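Proteasome assembly chaperone family protein (PDB 3VR0) acts as an archaeal proteasome activator and is a homologue of proteasome assembly chaperones. Local coordinates at residues R100-V105 against L235-D240. Sequence-based numbering, arbitrary orientation.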
ATOM      1  N   ARG C 100     -17.522 -17.847  33.295  1.00 33.91           N
ATOM      2  CA  ARG C 100     -17.992 -17.593  31.923  1.00 30.56           C
ATOM      3  C   ARG C 100     -17.300 -18.567  31.004  1.00 27.85           C
ATOM      4  O   ARG C 100     -16.193 -18.983  31.283  1.00 27.36           O
ATOM      5  CB  ARG C 100     -17.764 -16.129  31.506  1.00 31.74           C
ATOM      6  CG  ARG C 100     -18.579 -15.123  32.352  1.00 30.69           C
ATOM      7  CD  ARG C 100     -19.962 -14.882  31.817  1.00 33.01           C
ATOM      8  NE  ARG C 100     -19.928 -14.110  30.573  1.00 35.66           N
ATOM      9  CZ  ARG C 100     -19.692 -12.796  30.486  1.00 35.19           C
ATOM     10  NH1 ARG C 100     -19.469 -12.037  31.570  1.00 32.18           N
ATOM     11  NH2 ARG C 100     -19.692 -12.223  29.296  1.00 33.74           N
ATOM     12  N   ASP C 101     -18.000 -19.020  29.983  1.00 24.64           N
ATOM     13  CA  ASP C 101     -17.354 -19.610  28.822  1.00 23.39           C
ATOM     14  C   ASP C 101     -16.322 -18.607  28.163  1.00 23.25           C
ATOM     15  O   ASP C 101     -16.506 -17.357  28.248  1.00 19.68           O
ATOM     16  CB  ASP C 101     -18.425 -19.915  27.786  1.00 22.88           C
ATOM     17  CG  ASP C 101     -19.443 -21.003  28.253  1.00 25.07           C
ATOM     18  OD1 ASP C 101     -19.155 -21.777  29.208  1.00 27.51           O
ATOM     19  OD2 ASP C 101     -20.536 -21.036  27.662  1.00 24.81           O
ATOM     20  N   LEU C 102     -15.299 -19.171  27.487  1.00 21.83           N
ATOM     21  CA  LEU C 102     -14.249 -18.374  26.838  1.00 22.59           C
ATOM     22  C   LEU C 102     -14.084 -18.727  25.385  1.00 23.28           C
ATOM     23  O   LEU C 102     -14.224 -19.901  25.007  1.00 24.11           O
ATOM     24  CB  LEU C 102     -12.883 -18.521  27.523  1.00 21.04           C
ATOM     25  CG  LEU C 102     -12.966 -18.238  29.044  1.00 23.32           C
ATOM     26  CD1 LEU C 102     -11.672 -18.579  29.755  1.00 23.05           C
ATOM     27  CD2 LEU C 102     -13.413 -16.777  29.303  1.00 22.82           C
ATOM     28  N   ILE C 103     -13.772 -17.690  24.591  1.00 22.41           N
ATOM     29  CA  ILE C 103     -13.094 -17.850  23.299  1.00 21.38           C
ATOM     30  C   ILE C 103     -11.737 -17.126  23.405  1.00 21.57           C
ATOM     31  O   ILE C 103     -11.668 -15.945  23.841  1.00 21.46           O
ATOM     32  CB  ILE C 103     -13.925 -17.205  22.142  1.00 21.85           C
ATOM     33  CG1 ILE C 103     -15.328 -17.816  22.086  1.00 20.04           C
ATOM     34  CG2 ILE C 103     -13.156 -17.298  20.729  1.00 17.51           C
ATOM     35  CD1 ILE C 103     -16.229 -17.193  21.043  1.00 18.04           C
ATOM     36  N   ILE C 104     -10.683 -17.813  22.971  1.00 20.16           N
ATOM     37  CA  ILE C 104      -9.365 -17.289  23.071  1.00 20.39           C
ATOM     38  C   ILE C 104      -8.738 -17.350  21.686  1.00 19.90           C
ATOM     39  O   ILE C 104      -8.754 -18.382  21.052  1.00 19.38           O
ATOM     40  CB  ILE C 104      -8.482 -18.076  24.097  1.00 20.32           C
ATOM     41  CG1 ILE C 104      -9.139 -18.089  25.474  1.00 22.12           C
ATOM     42  CG2 ILE C 104      -7.038 -17.445  24.164  1.00 20.01           C
ATOM     43  CD1 ILE C 104      -8.571 -19.199  26.420  1.00 25.18           C
ATOM     44  N   VAL C 105      -8.234 -16.221  21.202  1.00 19.51           N
ATOM     45  CA  VAL C 105      -7.557 -16.228  19.906  1.00 19.72           C
ATOM     46  C   VAL C 105      -6.074 -16.000  20.143  1.00 21.11           C
ATOM     47  O   VAL C 105      -5.697 -15.187  20.983  1.00 21.77           O
ATOM     48  CB  VAL C 105      -8.112 -15.140  18.919  1.00 19.80           C
ATOM     49  CG1 VAL C 105      -7.915 -13.702  19.460  1.00 18.08           C
ATOM     50  CG2 VAL C 105      -7.484 -15.268  17.542  1.00 19.96           C
ATOM     51  N   LEU C 235     -11.569 -13.462  35.929  1.00 31.77           N
ATOM     52  CA  LEU C 235     -12.398 -14.566  35.480  1.00 33.32           C
ATOM     53  C   LEU C 235     -12.869 -15.479  36.630  1.00 35.21           C
ATOM     54  O   LEU C 235     -13.841 -16.228  36.465  1.00 36.01           O
ATOM     55  CB  LEU C 235     -11.649 -15.381  34.417  1.00 33.14           C
ATOM     56  CG  LEU C 235     -11.308 -14.691  33.082  1.00 31.23           C
ATOM     57  CD1 LEU C 235     -10.581 -15.686  32.224  1.00 29.54           C
ATOM     58  CD2 LEU C 235     -12.559 -14.169  32.381  1.00 28.72           C
ATOM     59  N   GLY C 236     -12.197 -15.404  37.786  1.00 36.48           N
ATOM     60  CA  GLY C 236     -12.503 -16.267  38.932  1.00 37.41           C
ATOM     61  C   GLY C 236     -11.821 -17.612  38.793  1.00 38.30           C
ATOM     62  O   GLY C 236     -12.293 -18.616  39.319  1.00 39.04           O
ATOM     63  N   LEU C 237     -10.696 -17.656  38.094  1.00 38.79           N
ATOM     64  CA  LEU C 237     -10.036 -18.936  37.854  1.00 39.64           C
ATOM     65  C   LEU C 237      -8.710 -18.944  38.537  1.00 40.67           C
ATOM     66  O   LEU C 237      -8.088 -17.894  38.683  1.00 40.59           O
ATOM     67  CB  LEU C 237      -9.789 -19.156  36.358  1.00 38.71           C
ATOM     68  CG  LEU C 237     -11.041 -19.211  35.491  1.00 40.85           C
ATOM     69  CD1 LEU C 237     -10.621 -19.005  34.060  1.00 41.54           C
ATOM     70  CD2 LEU C 237     -11.843 -20.530  35.700  1.00 38.62           C
ATOM     71  N   GLU C 238      -8.254 -20.131  38.923  1.00 41.90           N
ATOM     72  CA  GLU C 238      -6.902 -20.262  39.444  1.00 43.92           C
ATOM     73  C   GLU C 238      -6.139 -21.209  38.556  1.00 43.55           C
ATOM     74  O   GLU C 238      -6.562 -22.314  38.280  1.00 43.26           O
ATOM     75  CB  GLU C 238      -6.893 -20.666  40.932  1.00 45.24           C
ATOM     76  CG  GLU C 238      -7.640 -19.634  41.829  1.00 49.83           C
ATOM     77  CD  GLU C 238      -7.532 -19.916  43.333  1.00 57.76           C
ATOM     78  OE1 GLU C 238      -8.578 -19.759  44.025  1.00 59.19           O
ATOM     79  OE2 GLU C 238      -6.412 -20.277  43.813  1.00 60.12           O
ATOM     80  N   ILE C 239      -5.016 -20.733  38.060  1.00 43.62           N
ATOM     81  CA  ILE C 239      -4.314 -21.454  37.033  1.00 43.75           C
ATOM     82  C   ILE C 239      -2.912 -21.573  37.557  1.00 43.71           C
ATOM     83  O   ILE C 239      -2.405 -20.638  38.159  1.00 43.68           O
ATOM     84  CB  ILE C 239      -4.456 -20.701  35.665  1.00 43.14           C
ATOM     85  CG1 ILE C 239      -5.596 -21.333  34.873  1.00 44.38           C
ATOM     86  CG2 ILE C 239      -3.247 -20.779  34.814  1.00 42.85           C
ATOM     87  CD1 ILE C 239      -6.911 -20.685  35.104  1.00 43.73           C
ATOM     88  N   ASP C 240      -2.315 -22.734  37.367  1.00 43.92           N
ATOM     89  CA  ASP C 240      -0.954 -22.948  37.784  1.00 45.53           C
ATOM     90  C   ASP C 240       0.005 -22.176  36.846  1.00 45.75           C
ATOM     91  O   ASP C 240       0.070 -22.463  35.655  1.00 45.52           O
ATOM     92  CB  ASP C 240      -0.627 -24.460  37.806  1.00 45.52           C
ATOM     93  CG  ASP C 240       0.736 -24.753  38.413  1.00 49.30           C
ATOM     94  OD1 ASP C 240       1.314 -23.825  39.029  1.00 53.81           O
ATOM     95  OD2 ASP C 240       1.242 -25.892  38.269  1.00 51.29           O
TER
HETATM   96  O   HOH W   1     -15.512 -16.270  34.519  1.00 35.64           O
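L102 and L235 meet tip to tip through both branches of their isobutyl groups. CD1 of L102 lies 4.0 Å from CD1 of L235, and CD2 of L102 is 4.1 Å from CD2 of L235, so the two forks face each other as matched pairs of methyls. In L102 the CG stands anti to the carbonyl carbon (chi1 -53°), and with the extended second torsion this carries the fork off the strand toward the helix end. L237 adds a looser apolar contact, its CD1 4.5 Å from L102 CD1. Leucine suits all three places, being wholly apolar and branched at its end, where its two methyls can meet those of a neighbouring leucine. W92, I34 and L57 of the same chain also pack against L102, which is buried.

No direct hydrogen bond joins the segments, but one water bridges their backbones: it accepts from R100 N at 2.8 Å and donates to L235 O at 2.6 Å. That carbonyl belongs to the last turn of helix 221-235, and the water gives it a partner.

G236 ends the helix with positive phi (83°), a backbone shape that glycine adopts without strain, as the C-prime residue of a Schellman motif. The turn redirects the chain so that L237 follows L235 onto the start of strand 102-107. The arrangement is thus a Schellman-capped helix C-terminus packed against the beginning of an inner strand of the mixed sheet in the PAC2-family fold.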